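RNA-directed RNA polymerase (Infectious pancreatic necrosis virus, PDB 3ZED) probably copies the viral RNA genome by joining ribonucleoside triphosphates on an RNA template, and is found both free and covalently attached to the genomic RNA. Local coordinates at residues L355-M369 with L560-F574. Sequence-based numbering, arbitrary orientation.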
# COMPACT_ATOMS: atom_id res chain seq x y z
N LEU B 355 9.04 9.02 -4.08
CA LEU B 355 9.41 8.86 -2.68
C LEU B 355 9.39 7.36 -2.28
O LEU B 355 9.50 7.05 -1.10
CB LEU B 355 8.46 9.67 -1.76
CG LEU B 355 8.68 11.18 -1.66
CD1 LEU B 355 7.46 11.88 -1.11
CD2 LEU B 355 9.92 11.52 -0.83
N TYR B 356 9.24 6.43 -3.27
CA TYR B 356 9.19 5.00 -2.98
C TYR B 356 10.41 4.51 -2.18
O TYR B 356 11.56 4.74 -2.58
CB TYR B 356 9.02 4.16 -4.26
CG TYR B 356 8.92 2.67 -3.97
CD1 TYR B 356 7.79 2.14 -3.35
CD2 TYR B 356 9.99 1.82 -4.20
CE1 TYR B 356 7.70 0.79 -3.04
CE2 TYR B 356 9.91 0.46 -3.90
CZ TYR B 356 8.76 -0.06 -3.32
OH TYR B 356 8.67 -1.40 -3.02
N GLY B 357 10.14 3.84 -1.07
CA GLY B 357 11.16 3.30 -0.18
C GLY B 357 11.85 4.35 0.68
O GLY B 357 12.85 4.04 1.33
N PHE B 358 11.30 5.59 0.73
CA PHE B 358 11.91 6.66 1.53
C PHE B 358 11.81 6.39 3.02
O PHE B 358 10.77 5.96 3.50
CB PHE B 358 11.28 8.03 1.23
CG PHE B 358 11.63 9.16 2.19
CD1 PHE B 358 12.85 9.81 2.10
CD2 PHE B 358 10.74 9.57 3.17
CE1 PHE B 358 13.17 10.84 2.98
CE2 PHE B 358 11.05 10.61 4.05
CZ PHE B 358 12.25 11.26 3.92
N SER B 359 12.88 6.71 3.74
CA SER B 359 12.94 6.69 5.19
C SER B 359 13.49 8.05 5.64
O SER B 359 14.51 8.49 5.09
CB SER B 359 13.82 5.56 5.69
OG SER B 359 13.96 5.69 7.10
N PRO B 360 12.85 8.75 6.61
CA PRO B 360 13.40 10.05 7.04
C PRO B 360 14.61 9.88 7.97
O PRO B 360 15.35 10.83 8.21
CB PRO B 360 12.22 10.71 7.77
CG PRO B 360 11.43 9.53 8.34
CD PRO B 360 11.62 8.38 7.37
N PHE B 361 14.80 8.66 8.49
CA PHE B 361 15.88 8.33 9.40
C PHE B 361 17.19 8.14 8.64
O PHE B 361 17.20 8.13 7.40
CB PHE B 361 15.52 7.11 10.26
CG PHE B 361 14.38 7.46 11.20
CD1 PHE B 361 14.58 8.32 12.28
CD2 PHE B 361 13.10 6.98 10.96
CE1 PHE B 361 13.51 8.70 13.10
CE2 PHE B 361 12.04 7.35 11.78
CZ PHE B 361 12.25 8.20 12.85
N HIS B 362 18.32 8.09 9.38
CA HIS B 362 19.66 7.89 8.82
C HIS B 362 19.98 8.96 7.75
O HIS B 362 20.57 8.67 6.69
CB HIS B 362 19.81 6.43 8.30
CG HIS B 362 19.66 5.44 9.42
ND1 HIS B 362 18.51 4.68 9.55
CD2 HIS B 362 20.46 5.23 10.50
CE1 HIS B 362 18.64 4.01 10.68
NE2 HIS B 362 19.80 4.30 11.29
N GLY B 363 19.58 10.20 8.05
CA GLY B 363 19.81 11.37 7.21
C GLY B 363 18.85 11.61 6.08
O GLY B 363 19.07 12.56 5.32
N GLY B 364 17.81 10.78 5.94
CA GLY B 364 16.79 10.90 4.89
C GLY B 364 16.10 12.26 4.84
O GLY B 364 16.01 12.89 3.79
N MET B 365 15.62 12.73 6.01
CA MET B 365 14.98 14.04 6.15
C MET B 365 15.99 15.19 5.79
O MET B 365 15.62 16.12 5.06
CB MET B 365 14.40 14.23 7.56
CG MET B 365 13.66 15.57 7.73
SD MET B 365 12.27 15.74 6.59
CE MET B 365 11.01 14.94 7.52
N ASP B 366 17.25 15.10 6.25
CA ASP B 366 18.22 16.12 5.89
C ASP B 366 18.48 16.16 4.38
O ASP B 366 18.62 17.26 3.83
CB ASP B 366 19.54 15.97 6.65
CG ASP B 366 20.40 17.23 6.51
OD1 ASP B 366 19.91 18.33 6.86
OD2 ASP B 366 21.54 17.12 6.01
N ARG B 367 18.49 14.98 3.69
CA ARG B 367 18.63 14.89 2.22
C ARG B 367 17.48 15.63 1.52
O ARG B 367 17.71 16.39 0.59
CB ARG B 367 18.71 13.43 1.74
CG ARG B 367 20.01 12.74 2.11
CD ARG B 367 20.17 11.43 1.37
NE ARG B 367 21.51 10.89 1.51
CZ ARG B 367 22.10 10.08 0.63
NH1 ARG B 367 21.47 9.73 -0.48
NH2 ARG B 367 23.34 9.64 0.84
N ILE B 368 16.24 15.44 2.03
CA ILE B 368 15.03 16.12 1.53
C ILE B 368 15.17 17.64 1.74
O ILE B 368 14.94 18.40 0.80
CB ILE B 368 13.76 15.55 2.24
CG1 ILE B 368 13.45 14.11 1.80
CG2 ILE B 368 12.53 16.50 2.10
CD1 ILE B 368 12.97 13.92 0.41
N MET B 369 15.59 18.07 2.96
CA MET B 369 15.76 19.50 3.28
C MET B 369 16.84 20.15 2.41
O MET B 369 16.66 21.29 1.99
CB MET B 369 16.04 19.71 4.76
CG MET B 369 14.83 19.38 5.64
SD MET B 369 13.31 20.35 5.28
CE MET B 369 13.86 22.02 5.64
N LEU B 560 5.67 15.23 5.51
CA LEU B 560 6.23 14.38 4.47
C LEU B 560 6.06 12.95 4.92
O LEU B 560 6.80 12.48 5.78
CB LEU B 560 7.70 14.73 4.23
CG LEU B 560 8.41 13.96 3.09
CD1 LEU B 560 7.99 14.50 1.72
CD2 LEU B 560 9.89 14.07 3.23
N LEU B 561 5.00 12.28 4.41
CA LEU B 561 4.65 10.91 4.81
C LEU B 561 4.50 10.81 6.35
O LEU B 561 4.86 9.81 6.95
CB LEU B 561 5.65 9.85 4.26
CG LEU B 561 6.00 9.94 2.75
CD1 LEU B 561 6.93 8.84 2.33
CD2 LEU B 561 4.75 9.92 1.89
N GLY B 562 3.95 11.88 6.95
CA GLY B 562 3.71 11.98 8.38
C GLY B 562 4.83 12.56 9.22
O GLY B 562 4.73 12.56 10.45
N TRP B 563 5.89 13.06 8.59
CA TRP B 563 7.03 13.60 9.33
C TRP B 563 7.25 15.11 9.12
O TRP B 563 7.10 15.62 8.01
CB TRP B 563 8.34 12.87 8.93
CG TRP B 563 8.27 11.39 9.08
CD1 TRP B 563 7.98 10.47 8.10
CD2 TRP B 563 8.39 10.64 10.30
NE1 TRP B 563 7.96 9.20 8.63
CE2 TRP B 563 8.19 9.28 9.98
CE3 TRP B 563 8.69 10.99 11.64
CZ2 TRP B 563 8.27 8.26 10.95
CZ3 TRP B 563 8.78 9.99 12.58
CH2 TRP B 563 8.56 8.64 12.24
N SER B 564 7.65 15.78 10.20
CA SER B 564 8.09 17.18 10.23
C SER B 564 9.60 17.18 10.39
O SER B 564 10.19 16.15 10.76
CB SER B 564 7.45 17.95 11.39
OG SER B 564 6.05 18.02 11.26
N ALA B 565 10.24 18.32 10.11
CA ALA B 565 11.70 18.46 10.21
C ALA B 565 12.04 19.46 11.31
O ALA B 565 11.44 20.53 11.40
CB ALA B 565 12.27 18.92 8.88
N ILE B 566 13.00 19.09 12.15
CA ILE B 566 13.48 19.92 13.24
C ILE B 566 14.99 20.04 13.02
O ILE B 566 15.60 19.08 12.56
CB ILE B 566 13.03 19.23 14.58
CG1 ILE B 566 11.68 19.78 15.10
CG2 ILE B 566 14.09 19.05 15.67
CD1 ILE B 566 11.66 21.23 15.64
N TYR B 567 15.58 21.21 13.27
CA TYR B 567 17.02 21.39 13.08
C TYR B 567 17.76 21.01 14.37
O TYR B 567 17.37 21.45 15.45
CB TYR B 567 17.36 22.83 12.67
CG TYR B 567 18.81 22.99 12.27
CD1 TYR B 567 19.25 22.60 11.01
CD2 TYR B 567 19.75 23.49 13.17
CE1 TYR B 567 20.59 22.74 10.64
CE2 TYR B 567 21.09 23.63 12.81
CZ TYR B 567 21.51 23.23 11.55
OH TYR B 567 22.83 23.35 11.18
N SER B 568 18.81 20.20 14.24
CA SER B 568 19.70 19.73 15.32
C SER B 568 21.03 20.49 15.29
O SER B 568 21.73 20.44 14.28
CB SER B 568 19.96 18.23 15.19
OG SER B 568 21.05 17.80 15.98
N ARG B 569 21.37 21.18 16.39
CA ARG B 569 22.66 21.90 16.50
C ARG B 569 23.83 20.93 16.64
O ARG B 569 24.93 21.21 16.14
CB ARG B 569 22.66 22.87 17.70
CG ARG B 569 21.90 24.14 17.43
CD ARG B 569 22.02 25.16 18.57
NE ARG B 569 21.01 26.20 18.38
CZ ARG B 569 21.17 27.29 17.64
NH1 ARG B 569 22.35 27.55 17.08
NH2 ARG B 569 20.16 28.13 17.47
N GLN B 570 23.63 19.81 17.36
CA GLN B 570 24.67 18.81 17.60
C GLN B 570 25.09 18.13 16.30
O GLN B 570 26.27 17.95 16.08
CB GLN B 570 24.20 17.74 18.61
CG GLN B 570 25.30 16.74 19.01
CD GLN B 570 24.86 15.70 20.01
OE1 GLN B 570 23.68 15.45 20.23
NE2 GLN B 570 25.80 15.07 20.63
N MET B 571 24.13 17.75 15.48
CA MET B 571 24.36 17.01 14.25
C MET B 571 24.48 17.91 13.03
O MET B 571 24.99 17.45 12.00
CB MET B 571 23.25 15.97 14.04
CG MET B 571 23.21 14.94 15.14
SD MET B 571 22.13 13.58 14.73
CE MET B 571 23.24 12.60 13.67
N GLU B 572 24.05 19.19 13.16
CA GLU B 572 24.10 20.23 12.12
C GLU B 572 23.30 19.79 10.89
O GLU B 572 23.76 19.87 9.75
CB GLU B 572 25.53 20.63 11.75
CG GLU B 572 26.20 21.51 12.78
CD GLU B 572 27.53 22.01 12.28
OE1 GLU B 572 27.54 23.04 11.57
OE2 GLU B 572 28.56 21.32 12.50
N MET B 573 22.10 19.30 11.16
CA MET B 573 21.20 18.82 10.14
C MET B 573 19.79 18.80 10.65
O MET B 573 19.54 18.91 11.86
CB MET B 573 21.62 17.41 9.65
CG MET B 573 21.63 16.34 10.72
SD MET B 573 22.59 14.89 10.17
CE MET B 573 21.28 13.90 9.58
N PHE B 574 18.86 18.66 9.70
CA PHE B 574 17.46 18.47 10.00
C PHE B 574 17.23 17.00 10.29
O PHE B 574 17.83 16.12 9.64
CB PHE B 574 16.56 18.94 8.85
CG PHE B 574 16.49 20.43 8.75
CD1 PHE B 574 15.53 21.15 9.45
CD2 PHE B 574 17.37 21.13 7.94
CE1 PHE B 574 15.45 22.54 9.35
CE2 PHE B 574 17.31 22.53 7.86
CZ PHE B 574 16.35 23.22 8.56
O HOH W 1 17.89 13.54 8.63
O HOH W 2 22.26 20.72 7.09
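Trp563 and Phe574 offer their flat faces to the 355-369 segment. Over the five-membered ring of Trp563 stands Pro360, its CG 3.5 Å from the ring centroid and almost on the ring normal; a rigid proline ring with slightly polarised C-H groups suits such a CH-pi contact. Phe361 turns its edge to the six-membered ring of the same indole, a T-shaped pair with planes at 82°. Phe574 is sandwiched: Tyr567 CD1 lies over the centre of one face, and the opposite face receives Met369, whose CE is 4.0 Å from the ring centroid. Bends at chi2 and chi3 fold this flexible chain over the ring, with the sulfur above the same face but farther off, a Met-aromatic contact. Asp366 OD1 lies at the edge of the Phe574 ring, in its plane. The loop before helix 364-377 and the helix's first turns lie across an antiparallel three-stranded sheet, joining segments assigned to the polymerase palm and thumb; helix and strand 563-568 run nearly perpendicular. Strand 573-578 begins at a G1 beta bulge, in which Glu572 and Met573 both face Ser568. Gly363 N-caps the helix at positive phi, a conformation easiest for glycine, and its CA rests against Met573 CE. Small Ala565 lets Met365 CG come within 3.8 Å of its CB, while the bent chain of Met365 carries CE to Trp563 CB. Leu560 sends CD2 between the Phe358 ring, 3.7 Å away at CZ, and Ile368, whose CG2 is 3.8 Å from that methyl. From the helix, Asp366, with CG anti to the backbone N (chi1 -166°), accepts a nearly straight bond from Phe574 N at OD1, 3.0 Å long and arriving from above the carboxylate plane. One water bridges Asp366 N to Phe574 O.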